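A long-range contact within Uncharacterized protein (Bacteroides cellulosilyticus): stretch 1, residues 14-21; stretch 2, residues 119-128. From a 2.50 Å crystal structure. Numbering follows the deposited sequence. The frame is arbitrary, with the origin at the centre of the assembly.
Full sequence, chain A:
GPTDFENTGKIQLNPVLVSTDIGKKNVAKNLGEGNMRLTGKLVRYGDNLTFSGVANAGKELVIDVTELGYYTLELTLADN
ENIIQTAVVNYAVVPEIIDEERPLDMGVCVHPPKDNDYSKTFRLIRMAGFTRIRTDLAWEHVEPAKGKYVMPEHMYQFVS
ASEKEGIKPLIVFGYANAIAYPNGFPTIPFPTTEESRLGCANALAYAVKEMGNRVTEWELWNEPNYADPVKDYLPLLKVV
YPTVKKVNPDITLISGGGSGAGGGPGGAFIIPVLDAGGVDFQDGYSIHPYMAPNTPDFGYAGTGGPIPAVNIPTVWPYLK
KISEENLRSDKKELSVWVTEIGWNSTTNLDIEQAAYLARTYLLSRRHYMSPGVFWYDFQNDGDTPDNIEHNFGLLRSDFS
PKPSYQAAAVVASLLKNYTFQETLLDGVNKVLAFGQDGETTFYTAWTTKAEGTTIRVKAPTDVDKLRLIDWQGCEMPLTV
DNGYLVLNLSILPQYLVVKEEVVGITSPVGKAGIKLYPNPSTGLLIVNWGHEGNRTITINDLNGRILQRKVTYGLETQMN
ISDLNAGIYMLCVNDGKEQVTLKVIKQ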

ATOM      1  N   ASN A  14     -18.326   4.642 -16.324  1.00 37.90           N
ATOM      2  CA  ASN A  14     -18.483   4.949 -14.906  1.00 36.53           C
ATOM      3  C   ASN A  14     -17.115   5.428 -14.411  1.00 35.52           C
ATOM      4  O   ASN A  14     -16.119   4.737 -14.632  1.00 36.55           O
ATOM      5  N   PRO A  15     -17.049   6.623 -13.783  1.00 34.33           N
ATOM      6  CA  PRO A  15     -15.777   7.092 -13.209  1.00 33.58           C
ATOM      7  C   PRO A  15     -15.168   6.144 -12.175  1.00 32.36           C
ATOM      8  O   PRO A  15     -13.947   6.089 -12.047  1.00 32.53           O
ATOM      9  N   VAL A  16     -16.020   5.424 -11.450  1.00 30.93           N
ATOM     10  CA  VAL A  16     -15.600   4.400 -10.503  1.00 29.96           C
ATOM     11  C   VAL A  16     -15.686   3.032 -11.193  1.00 29.50           C
ATOM     12  O   VAL A  16     -16.784   2.518 -11.422  1.00 29.77           O
ATOM     13  N   LEU A  17     -14.527   2.453 -11.519  1.00 28.64           N
ATOM     14  CA  LEU A  17     -14.443   1.125 -12.154  1.00 27.69           C
ATOM     15  C   LEU A  17     -14.150   0.002 -11.136  1.00 26.94           C
ATOM     16  O   LEU A  17     -13.547  -1.021 -11.474  1.00 26.54           O
ATOM     17  N   VAL A  18     -14.597   0.198  -9.894  1.00 26.27           N
ATOM     18  CA  VAL A  18     -14.464  -0.781  -8.816  1.00 25.67           C
ATOM     19  C   VAL A  18     -15.810  -0.884  -8.110  1.00 25.43           C
ATOM     20  O   VAL A  18     -16.454   0.135  -7.869  1.00 25.50           O
ATOM     21  N   SER A  19     -16.219  -2.101  -7.760  1.00 25.03           N
ATOM     22  CA  SER A  19     -17.493  -2.316  -7.073  1.00 25.11           C
ATOM     23  C   SER A  19     -17.405  -3.493  -6.103  1.00 25.12           C
ATOM     24  O   SER A  19     -16.910  -4.560  -6.466  1.00 25.06           O
ATOM     25  N   THR A  20     -17.887  -3.294  -4.875  1.00 25.21           N
ATOM     26  CA  THR A  20     -17.891  -4.354  -3.863  1.00 25.60           C
ATOM     27  C   THR A  20     -19.014  -5.362  -4.119  1.00 26.38           C
ATOM     28  O   THR A  20     -20.083  -4.998  -4.620  1.00 26.40           O
ATOM     29  N   ASP A  21     -18.745  -6.629  -3.788  1.00 27.00           N
ATOM     30  CA  ASP A  21     -19.741  -7.713  -3.806  1.00 27.46           C
ATOM     31  C   ASP A  21     -20.195  -8.106  -5.221  1.00 27.68           C
ATOM     32  O   ASP A  21     -19.947  -7.394  -6.194  1.00 26.99           O
ATOM     33  N   SER A 119     -12.917  12.744  -2.830  1.00 37.09           N
ATOM     34  CA  SER A 119     -13.912  11.750  -2.409  1.00 36.71           C
ATOM     35  C   SER A 119     -13.885  10.485  -3.277  1.00 34.85           C
ATOM     36  O   SER A 119     -14.031   9.381  -2.758  1.00 34.82           O
ATOM     37  N   LYS A 120     -13.686  10.654  -4.584  1.00 33.16           N
ATOM     38  CA  LYS A 120     -13.589   9.524  -5.517  1.00 32.14           C
ATOM     39  C   LYS A 120     -12.340   8.684  -5.269  1.00 31.20           C
ATOM     40  O   LYS A 120     -12.426   7.461  -5.176  1.00 30.89           O
ATOM     41  N   THR A 121     -11.190   9.349  -5.168  1.00 30.54           N
ATOM     42  CA  THR A 121      -9.912   8.680  -4.899  1.00 30.13           C
ATOM     43  C   THR A 121      -9.938   7.934  -3.557  1.00 30.10           C
ATOM     44  O   THR A 121      -9.477   6.797  -3.484  1.00 29.74           O
ATOM     45  N   PHE A 122     -10.492   8.560  -2.519  1.00 30.49           N
ATOM     46  CA  PHE A 122     -10.561   7.929  -1.189  1.00 31.06           C
ATOM     47  C   PHE A 122     -11.618   6.837  -1.062  1.00 32.04           C
ATOM     48  O   PHE A 122     -11.489   5.962  -0.206  1.00 32.45           O
ATOM     49  N   ARG A 123     -12.646   6.886  -1.904  1.00 33.46           N
ATOM     50  CA  ARG A 123     -13.593   5.775  -2.038  1.00 34.87           C
ATOM     51  C   ARG A 123     -12.893   4.558  -2.658  1.00 33.44           C
ATOM     52  O   ARG A 123     -13.130   3.422  -2.243  1.00 33.59           O
ATOM     53  N   LEU A 124     -12.029   4.809  -3.644  1.00 31.62           N
ATOM     54  CA  LEU A 124     -11.234   3.751  -4.275  1.00 30.50           C
ATOM     55  C   LEU A 124     -10.155   3.195  -3.337  1.00 30.11           C
ATOM     56  O   LEU A 124      -9.870   1.999  -3.372  1.00 29.58           O
ATOM     57  N   ILE A 125      -9.563   4.059  -2.511  1.00 29.65           N
ATOM     58  CA  ILE A 125      -8.616   3.628  -1.473  1.00 29.25           C
ATOM     59  C   ILE A 125      -9.309   2.743  -0.432  1.00 29.30           C
ATOM     60  O   ILE A 125      -8.737   1.738  -0.003  1.00 29.21           O
ATOM     61  N   ARG A 126     -10.526   3.123  -0.036  1.00 29.27           N
ATOM     62  CA  ARG A 126     -11.317   2.360   0.944  1.00 29.46           C
ATOM     63  C   ARG A 126     -11.623   0.935   0.477  1.00 28.72           C
ATOM     64  O   ARG A 126     -11.453  -0.018   1.240  1.00 29.02           O
ATOM     65  N   MET A 127     -12.074   0.797  -0.767  1.00 27.76           N
ATOM     66  CA  MET A 127     -12.438  -0.514  -1.320  1.00 27.43           C
ATOM     67  C   MET A 127     -11.234  -1.440  -1.566  1.00 26.68           C
ATOM     68  O   MET A 127     -11.413  -2.646  -1.738  1.00 25.96           O
ATOM     69  N   ALA A 128     -10.024  -0.876  -1.602  1.00 26.08           N
ATOM     70  CA  ALA A 128      -8.784  -1.667  -1.632  1.00 25.64           C
ATOM     71  C   ALA A 128      -8.403  -2.245  -0.260  1.00 25.39           C
ATOM     72  O   ALA A 128      -7.517  -3.101  -0.181  1.00 25.31           O
TER

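Stretch 1 runs from a loop into a short strand, 18-20, and lies against one side of the helix in stretch 2. The two axes come within 9.3 Å and diverge by 50°. No direct hydrogen bond joins the stretches; the contact is mostly apolar, with two waters bridging.

Asn14 (chi1 t) does not touch the helix. Asn14 OD1 accepts a hydrogen bond from Val16 N (2.9 Å), within stretch 1. Pro15 points sideways, and Pro15 CB lies 3.9 Å from Lys120 CD. The aliphatic part of Lys120 (t, t, p, p) thus packs on the proline. Lys120 NZ donates to water 1 (2.8 Å), which donates to Pro15 O (3.0 Å); NZ is also hydrogen-bonded elsewhere in the structure.

Val16 (t) points toward the helix and is buried. Val16 CG2 is 4.2 Å from Lys120 CG and sits over one face of the Arg123 guanidinium, 3.9 Å from Arg123 NH1. Val16 CG1 meets Leu124 CD2 and Met127 CE, each at 4.1 Å. Arg123 (t, t, then chi3 148°, between wells) starts sideways, but its end comes nearer.

Leu17 (m, t) points away. Val18 (t) points back toward the helix. Val18 CG2 is 3.7 Å from Leu124 CD2, and Val18 CG1 is 3.8 Å from Met127 CE. Leu124 (m, t) leaves its backbone sideways, yet its CD2 reaches both valines. Met127 (m, t, m) points toward stretch 1 and sets its CE against both valines. Water 2 donates to Val18 O (2.8 Å) and accepts from Arg123 NH2 (3.1 Å).

Ser19 (t) points away, as expected for the alternation of side chains along a strand; its OG is hydrogen-bonded elsewhere in the structure. Thr20 (p) points toward the helix. The methyl Thr20 CG2 packs 3.8 Å from Met127 SD. Asp21 is out of reach, so the contact ends at Thr20.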

ATOM      1  CB  ASN A  14     -18.930   3.696 -14.136  1.00 35.94           C
ATOM      2  CG  ASN A  14     -19.342   3.987 -12.699  1.00 35.46           C
ATOM      3  OD1 ASN A  14     -18.842   4.909 -12.055  1.00 35.36           O
ATOM      4  ND2 ASN A  14     -20.251   3.175 -12.183  1.00 35.35           N
ATOM      5  CB  PRO A  15     -16.156   8.421 -12.545  1.00 33.80           C
ATOM      6  CG  PRO A  15     -17.344   8.890 -13.298  1.00 34.00           C
ATOM      7  CD  PRO A  15     -18.101   7.651 -13.671  1.00 34.24           C
ATOM      8  CB  VAL A  16     -16.491   4.429  -9.238  1.00 29.91           C
ATOM      9  CG1 VAL A  16     -16.092   3.334  -8.255  1.00 29.84           C
ATOM     10  CG2 VAL A  16     -16.427   5.802  -8.575  1.00 30.02           C
ATOM     11  CB  LEU A  17     -13.388   1.149 -13.274  1.00 27.50           C
ATOM     12  CG  LEU A  17     -13.695   2.078 -14.459  1.00 27.61           C
ATOM     13  CD1 LEU A  17     -12.452   2.336 -15.298  1.00 27.62           C
ATOM     14  CD2 LEU A  17     -14.812   1.518 -15.331  1.00 27.50           C
ATOM     15  CB  VAL A  18     -13.400  -0.336  -7.795  1.00 25.37           C
ATOM     16  CG1 VAL A  18     -13.321  -1.311  -6.625  1.00 25.30           C
ATOM     17  CG2 VAL A  18     -12.044  -0.190  -8.473  1.00 25.41           C
ATOM     18  CB  SER A  19     -18.604  -2.544  -8.107  1.00 25.05           C
ATOM     19  OG  SER A  19     -19.874  -2.705  -7.499  1.00 24.76           O
ATOM     20  CB  THR A  20     -18.042  -3.797  -2.432  1.00 25.41           C
ATOM     21  OG1 THR A  20     -19.286  -3.100  -2.305  1.00 25.28           O
ATOM     22  CG2 THR A  20     -16.893  -2.854  -2.094  1.00 25.40           C
ATOM     23  CB  ASP A  21     -20.958  -7.335  -2.930  1.00 27.72           C
ATOM     24  CG  ASP A  21     -21.665  -8.546  -2.307  1.00 28.34           C
ATOM     25  OD1 ASP A  21     -21.307  -9.710  -2.603  1.00 28.48           O
ATOM     26  OD2 ASP A  21     -22.600  -8.323  -1.508  1.00 28.87           O
ATOM     27  CB  SER A 119     -15.318  12.360  -2.403  1.00 37.63           C
ATOM     28  OG  SER A 119     -15.641  12.890  -3.675  1.00 39.77           O
ATOM     29  CB  LYS A 120     -13.601  10.017  -6.970  1.00 32.05           C
ATOM     30  CG  LYS A 120     -13.618   8.900  -8.010  1.00 32.01           C
ATOM     31  CD  LYS A 120     -14.117   9.373  -9.369  1.00 32.03           C
ATOM     32  CE  LYS A 120     -13.169  10.356 -10.041  1.00 31.97           C
ATOM     33  NZ  LYS A 120     -11.869   9.737 -10.414  1.00 32.10           N
ATOM     34  CB  THR A 121      -8.721   9.674  -4.969  1.00 29.76           C
ATOM     35  OG1 THR A 121      -8.526  10.085  -6.329  1.00 29.30           O
ATOM     36  CG2 THR A 121      -7.418   9.052  -4.460  1.00 29.59           C
ATOM     37  CB  PHE A 122     -10.697   8.970  -0.071  1.00 30.72           C
ATOM     38  CG  PHE A 122      -9.375   9.455   0.436  1.00 30.46           C
ATOM     39  CD1 PHE A 122      -8.626  10.368  -0.297  1.00 30.24           C
ATOM     40  CD2 PHE A 122      -8.845   8.952   1.619  1.00 30.28           C
ATOM     41  CE1 PHE A 122      -7.387  10.793   0.158  1.00 30.76           C
ATOM     42  CE2 PHE A 122      -7.611   9.373   2.079  1.00 30.38           C
ATOM     43  CZ  PHE A 122      -6.879  10.295   1.349  1.00 30.62           C
ATOM     44  CB  ARG A 123     -14.794   6.203  -2.888  1.00 37.58           C
ATOM     45  CG  ARG A 123     -15.948   5.210  -2.945  1.00 40.55           C
ATOM     46  CD  ARG A 123     -17.137   5.823  -3.679  1.00 43.24           C
ATOM     47  NE  ARG A 123     -17.925   4.827  -4.413  1.00 45.81           N
ATOM     48  CZ  ARG A 123     -18.815   5.101  -5.375  1.00 47.77           C
ATOM     49  NH1 ARG A 123     -19.069   6.356  -5.754  1.00 48.00           N
ATOM     50  NH2 ARG A 123     -19.465   4.102  -5.972  1.00 48.88           N
ATOM     51  CB  LEU A 124     -10.606   4.251  -5.582  1.00 30.27           C
ATOM     52  CG  LEU A 124     -11.598   4.576  -6.707  1.00 30.03           C
ATOM     53  CD1 LEU A 124     -10.998   5.530  -7.725  1.00 30.06           C
ATOM     54  CD2 LEU A 124     -12.073   3.307  -7.393  1.00 30.30           C
ATOM     55  CB  ILE A 125      -7.915   4.830  -0.782  1.00 29.08           C
ATOM     56  CG1 ILE A 125      -6.977   5.540  -1.768  1.00 29.04           C
ATOM     57  CG2 ILE A 125      -7.111   4.378   0.441  1.00 28.98           C
ATOM     58  CD1 ILE A 125      -6.637   6.971  -1.399  1.00 29.03           C
ATOM     59  CB  ARG A 126     -12.630   3.094   1.278  1.00 30.08           C
ATOM     60  CG  ARG A 126     -13.643   2.306   2.108  1.00 30.88           C
ATOM     61  CD  ARG A 126     -13.094   1.874   3.458  1.00 31.68           C
ATOM     62  NE  ARG A 126     -14.064   1.064   4.197  1.00 32.84           N
ATOM     63  CZ  ARG A 126     -14.350  -0.220   3.955  1.00 33.17           C
ATOM     64  NH1 ARG A 126     -13.740  -0.899   2.979  1.00 33.66           N
ATOM     65  NH2 ARG A 126     -15.257  -0.842   4.707  1.00 33.03           N
ATOM     66  CB  MET A 127     -13.263  -0.345  -2.606  1.00 27.57           C
ATOM     67  CG  MET A 127     -14.648   0.238  -2.370  1.00 27.80           C
ATOM     68  SD  MET A 127     -15.667   0.308  -3.861  1.00 28.33           S
ATOM     69  CE  MET A 127     -14.831   1.591  -4.790  1.00 27.96           C
ATOM     70  CB  ALA A 128      -7.636  -0.834  -2.179  1.00 25.52           C
TER
HETATM   71  O   HOH W   1     -12.297   8.452 -12.827  1.00 27.68           O
HETATM   72  O   HOH W   2     -18.624   1.124  -6.330  1.00 33.88           O